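Local atomic coordinates of dermonecrotic toxin (Pasteurella multocida, PDB entry 2EBF), a protein that acts as a potent mitogen and osteolytic toxin, inducing bone resorption and associated with the severe progressive form of atrophic rhinitis in pigs. Residues L332-Y345 / T513-P527. Sequence-based numbering, arbitrary orientation.
Sequences LTESFDYTPWDAIY and TGRPMPGLVQYLKIP
R515 reaches T333 where a loop-and-helix segment packs along a strand-loop-helix segment, an example of polar bonds at both ends flanking a middle of ring and proline packing: its NH1 donates to OG1 of T333 (3.1 Å), an oxygen also bonded to M330 O, while CG of E334 lies over one guanidinium face. A water joins NH2 of R515 to the E334 carboxylate, which S168 also holds. Another water bridges the carbonyls of P516 and T333, and SD of M517 packs tightly on CG2 of T333 (3.2 Å). P518 lays its CG over one face of the F336 ring, a CH-pi contact, as Y338 brings its hydroxyl, bonded to S509, to P516 and P518. Chi1 of Q522 (-73°) sets CG over the five-membered ring of W341; the bend at chi2 brings NE2, bonded to N508, over the same indole face. Q522 OE1 accepts from G519 N, the N-cap. The Y523 ring meets F336 obliquely, and its OH bonds weakly to L332 O. K525 O accepts from Y345 OH (3.0 Å) and I526 O from W341 NE1 (2.8 Å, 167°); I526 C and P527 N lie over one Y345 face. K525, with positive phi, follows helix 520-524 in a Schellman motif, leading into strand 528-531 of the mixed sheet in the C2 region.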
# COMPACT_ATOMS: atom_id res chain seq x y z
N LEU A 332 -6.85 -1.98 -4.03
CA LEU A 332 -8.22 -2.45 -3.88
C LEU A 332 -9.21 -1.64 -4.72
O LEU A 332 -10.26 -2.16 -5.08
CB LEU A 332 -8.62 -2.43 -2.40
CG LEU A 332 -10.01 -2.90 -1.94
CD1 LEU A 332 -10.05 -4.41 -1.69
CD2 LEU A 332 -10.37 -2.14 -0.68
N THR A 333 -8.88 -0.38 -5.03
CA THR A 333 -9.78 0.45 -5.83
C THR A 333 -9.65 0.21 -7.34
O THR A 333 -10.53 0.61 -8.13
CB THR A 333 -9.56 1.96 -5.59
OG1 THR A 333 -8.29 2.35 -6.11
CG2 THR A 333 -9.66 2.31 -4.10
N GLU A 334 -8.53 -0.41 -7.75
CA GLU A 334 -8.21 -0.56 -9.17
C GLU A 334 -9.23 -1.40 -9.91
O GLU A 334 -9.54 -2.52 -9.51
CB GLU A 334 -6.81 -1.16 -9.36
CG GLU A 334 -5.69 -0.17 -9.15
CD GLU A 334 -4.30 -0.75 -9.40
OE1 GLU A 334 -3.32 -0.04 -9.09
OE2 GLU A 334 -4.19 -1.91 -9.90
N SER A 335 -9.75 -0.83 -11.00
CA SER A 335 -10.73 -1.52 -11.83
C SER A 335 -11.90 -2.09 -11.01
O SER A 335 -12.41 -3.18 -11.31
CB SER A 335 -10.05 -2.63 -12.65
OG SER A 335 -9.19 -2.07 -13.64
N PHE A 336 -12.32 -1.38 -9.96
CA PHE A 336 -13.53 -1.81 -9.25
C PHE A 336 -14.68 -1.62 -10.22
O PHE A 336 -14.81 -0.56 -10.83
CB PHE A 336 -13.78 -1.02 -7.96
CG PHE A 336 -15.02 -1.48 -7.23
CD1 PHE A 336 -14.98 -2.59 -6.38
CD2 PHE A 336 -16.24 -0.84 -7.42
CE1 PHE A 336 -16.12 -3.03 -5.72
CE2 PHE A 336 -17.40 -1.27 -6.76
CZ PHE A 336 -17.34 -2.37 -5.91
N ASP A 337 -15.48 -2.66 -10.39
CA ASP A 337 -16.63 -2.59 -11.29
C ASP A 337 -17.88 -2.23 -10.49
O ASP A 337 -18.34 -3.01 -9.65
CB ASP A 337 -16.81 -3.93 -12.03
CG ASP A 337 -17.92 -3.89 -13.07
OD1 ASP A 337 -18.40 -2.80 -13.43
OD2 ASP A 337 -18.28 -4.98 -13.56
N TYR A 338 -18.41 -1.04 -10.75
CA TYR A 338 -19.64 -0.56 -10.11
C TYR A 338 -20.90 -1.11 -10.76
O TYR A 338 -22.01 -0.90 -10.26
CB TYR A 338 -19.72 0.96 -10.20
CG TYR A 338 -18.93 1.72 -9.18
CD1 TYR A 338 -17.63 2.11 -9.44
CD2 TYR A 338 -19.52 2.11 -7.97
CE1 TYR A 338 -16.90 2.86 -8.50
CE2 TYR A 338 -18.81 2.86 -7.04
CZ TYR A 338 -17.50 3.23 -7.31
OH TYR A 338 -16.80 3.97 -6.39
N THR A 339 -20.75 -1.80 -11.89
CA THR A 339 -21.89 -2.34 -12.63
C THR A 339 -22.84 -3.24 -11.81
O THR A 339 -24.06 -3.01 -11.81
CB THR A 339 -21.43 -3.00 -13.97
OG1 THR A 339 -21.08 -1.96 -14.89
CG2 THR A 339 -22.54 -3.84 -14.60
N PRO A 340 -22.31 -4.26 -11.10
CA PRO A 340 -23.22 -5.09 -10.33
C PRO A 340 -24.02 -4.31 -9.28
O PRO A 340 -25.23 -4.53 -9.14
CB PRO A 340 -22.29 -6.11 -9.65
CG PRO A 340 -21.08 -6.13 -10.51
CD PRO A 340 -20.92 -4.74 -11.01
N TRP A 341 -23.36 -3.39 -8.57
CA TRP A 341 -24.03 -2.63 -7.51
C TRP A 341 -25.07 -1.66 -8.08
O TRP A 341 -26.21 -1.59 -7.57
CB TRP A 341 -23.01 -1.89 -6.64
CG TRP A 341 -23.61 -1.30 -5.37
CD1 TRP A 341 -23.70 -1.91 -4.13
CD2 TRP A 341 -24.19 -0.00 -5.22
NE1 TRP A 341 -24.30 -1.06 -3.24
CE2 TRP A 341 -24.61 0.12 -3.88
CE3 TRP A 341 -24.39 1.08 -6.10
CZ2 TRP A 341 -25.23 1.27 -3.39
CZ3 TRP A 341 -25.01 2.21 -5.62
CH2 TRP A 341 -25.42 2.31 -4.27
N ASP A 342 -24.69 -0.93 -9.12
CA ASP A 342 -25.59 0.01 -9.79
C ASP A 342 -26.83 -0.68 -10.38
O ASP A 342 -27.90 -0.06 -10.47
CB ASP A 342 -24.85 0.79 -10.88
CG ASP A 342 -24.07 1.98 -10.33
OD1 ASP A 342 -24.39 2.49 -9.23
OD2 ASP A 342 -23.11 2.42 -11.02
N ALA A 343 -26.68 -1.94 -10.80
CA ALA A 343 -27.81 -2.73 -11.32
C ALA A 343 -28.89 -3.04 -10.27
O ALA A 343 -30.07 -3.22 -10.62
CB ALA A 343 -27.31 -4.02 -11.96
N ILE A 344 -28.50 -3.12 -9.00
CA ILE A 344 -29.46 -3.38 -7.93
C ILE A 344 -29.93 -2.08 -7.29
O ILE A 344 -31.13 -1.84 -7.14
CB ILE A 344 -28.90 -4.33 -6.83
CG1 ILE A 344 -28.21 -5.57 -7.43
CG2 ILE A 344 -29.99 -4.73 -5.83
CD1 ILE A 344 -29.11 -6.46 -8.27
N TYR A 345 -28.97 -1.22 -6.92
CA TYR A 345 -29.27 -0.05 -6.09
C TYR A 345 -29.10 1.29 -6.78
O TYR A 345 -29.39 2.33 -6.19
CB TYR A 345 -28.38 -0.07 -4.85
CG TYR A 345 -28.29 -1.40 -4.16
CD1 TYR A 345 -27.17 -2.21 -4.31
CD2 TYR A 345 -29.33 -1.86 -3.34
CE1 TYR A 345 -27.08 -3.45 -3.66
CE2 TYR A 345 -29.24 -3.10 -2.69
CZ TYR A 345 -28.12 -3.88 -2.85
OH TYR A 345 -28.03 -5.10 -2.21
N THR A 513 -7.56 7.49 -5.70
CA THR A 513 -6.30 7.80 -6.41
C THR A 513 -6.44 7.53 -7.90
O THR A 513 -6.23 6.41 -8.36
CB THR A 513 -5.12 7.00 -5.82
OG1 THR A 513 -5.50 5.63 -5.69
CG2 THR A 513 -4.72 7.54 -4.44
N GLY A 514 -6.81 8.55 -8.67
CA GLY A 514 -7.00 8.39 -10.12
C GLY A 514 -8.33 7.77 -10.48
O GLY A 514 -8.61 7.52 -11.65
N ARG A 515 -9.17 7.55 -9.46
CA ARG A 515 -10.46 6.88 -9.64
C ARG A 515 -11.24 6.95 -8.32
O ARG A 515 -10.71 7.41 -7.32
CB ARG A 515 -10.25 5.42 -10.06
CG ARG A 515 -9.73 4.53 -8.92
CD ARG A 515 -9.33 3.15 -9.40
NE ARG A 515 -8.16 3.22 -10.28
CZ ARG A 515 -6.90 3.28 -9.85
NH1 ARG A 515 -6.63 3.28 -8.54
NH2 ARG A 515 -5.91 3.35 -10.73
N PRO A 516 -12.51 6.52 -8.32
CA PRO A 516 -13.21 6.56 -7.05
C PRO A 516 -12.73 5.52 -6.04
O PRO A 516 -12.24 4.45 -6.42
CB PRO A 516 -14.68 6.30 -7.44
CG PRO A 516 -14.73 6.49 -8.97
CD PRO A 516 -13.37 6.05 -9.42
N MET A 517 -12.88 5.85 -4.76
CA MET A 517 -12.81 4.86 -3.69
C MET A 517 -14.25 4.42 -3.36
O MET A 517 -15.02 5.20 -2.81
CB MET A 517 -12.15 5.47 -2.45
CG MET A 517 -12.23 4.61 -1.20
SD MET A 517 -11.32 3.08 -1.44
CE MET A 517 -11.42 2.38 0.20
N PRO A 518 -14.61 3.17 -3.70
CA PRO A 518 -15.97 2.70 -3.42
C PRO A 518 -16.19 2.65 -1.92
O PRO A 518 -15.22 2.56 -1.17
CB PRO A 518 -15.99 1.29 -4.02
CG PRO A 518 -14.81 1.24 -4.95
CD PRO A 518 -13.79 2.12 -4.33
N GLY A 519 -17.45 2.70 -1.50
CA GLY A 519 -17.76 2.67 -0.08
C GLY A 519 -17.93 1.26 0.42
O GLY A 519 -17.88 0.30 -0.36
N LEU A 520 -18.14 1.11 1.73
CA LEU A 520 -18.34 -0.21 2.34
C LEU A 520 -19.47 -0.95 1.64
O LEU A 520 -19.43 -2.17 1.46
CB LEU A 520 -18.74 -0.07 3.81
CG LEU A 520 -17.75 0.26 4.90
CD1 LEU A 520 -18.49 0.98 6.02
CD2 LEU A 520 -17.06 -1.01 5.43
N VAL A 521 -20.47 -0.17 1.25
CA VAL A 521 -21.73 -0.66 0.76
C VAL A 521 -21.57 -1.22 -0.66
O VAL A 521 -22.12 -2.27 -0.99
CB VAL A 521 -22.74 0.50 0.95
CG1 VAL A 521 -23.53 0.87 -0.28
CG2 VAL A 521 -23.54 0.31 2.20
N GLN A 522 -20.75 -0.54 -1.47
CA GLN A 522 -20.39 -1.08 -2.79
C GLN A 522 -19.57 -2.35 -2.68
O GLN A 522 -19.88 -3.34 -3.35
CB GLN A 522 -19.66 -0.03 -3.62
CG GLN A 522 -20.57 1.07 -4.11
CD GLN A 522 -20.96 2.05 -3.03
OE1 GLN A 522 -20.13 2.43 -2.20
NE2 GLN A 522 -22.22 2.48 -3.04
N TYR A 523 -18.54 -2.34 -1.85
CA TYR A 523 -17.74 -3.55 -1.67
C TYR A 523 -18.54 -4.71 -1.10
O TYR A 523 -18.33 -5.84 -1.50
CB TYR A 523 -16.51 -3.29 -0.80
CG TYR A 523 -15.37 -2.63 -1.54
CD1 TYR A 523 -14.58 -3.35 -2.45
CD2 TYR A 523 -15.05 -1.30 -1.31
CE1 TYR A 523 -13.51 -2.75 -3.12
CE2 TYR A 523 -13.98 -0.68 -1.97
CZ TYR A 523 -13.22 -1.41 -2.87
OH TYR A 523 -12.16 -0.80 -3.52
N LEU A 524 -19.48 -4.42 -0.19
CA LEU A 524 -20.25 -5.49 0.47
C LEU A 524 -21.54 -5.87 -0.28
O LEU A 524 -22.25 -6.79 0.13
CB LEU A 524 -20.56 -5.13 1.93
CG LEU A 524 -19.37 -5.01 2.90
CD1 LEU A 524 -19.85 -4.54 4.28
CD2 LEU A 524 -18.59 -6.35 3.03
N LYS A 525 -21.82 -5.16 -1.37
CA LYS A 525 -22.98 -5.46 -2.22
C LYS A 525 -24.31 -5.27 -1.46
O LYS A 525 -25.24 -6.07 -1.60
CB LYS A 525 -22.91 -6.89 -2.80
CG LYS A 525 -21.59 -7.28 -3.50
CD LYS A 525 -20.69 -8.18 -2.63
CE LYS A 525 -21.29 -9.56 -2.41
NZ LYS A 525 -20.45 -10.40 -1.49
N ILE A 526 -24.39 -4.21 -0.66
CA ILE A 526 -25.59 -3.92 0.13
C ILE A 526 -26.00 -2.46 -0.07
O ILE A 526 -25.23 -1.70 -0.63
CB ILE A 526 -25.36 -4.23 1.64
CG1 ILE A 526 -24.20 -3.37 2.20
CG2 ILE A 526 -25.13 -5.74 1.83
CD1 ILE A 526 -23.95 -3.55 3.70
N PRO A 527 -27.22 -2.08 0.36
CA PRO A 527 -27.57 -0.65 0.32
C PRO A 527 -27.15 0.12 1.58
O PRO A 527 -27.16 -0.44 2.68
CB PRO A 527 -29.10 -0.68 0.21
CG PRO A 527 -29.51 -1.95 0.97
CD PRO A 527 -28.33 -2.92 0.85
O HOH W 1 -12.47 2.40 -8.11
O HOH W 2 -7.75 4.97 -4.65
O HOH W 3 -3.09 2.20 -10.45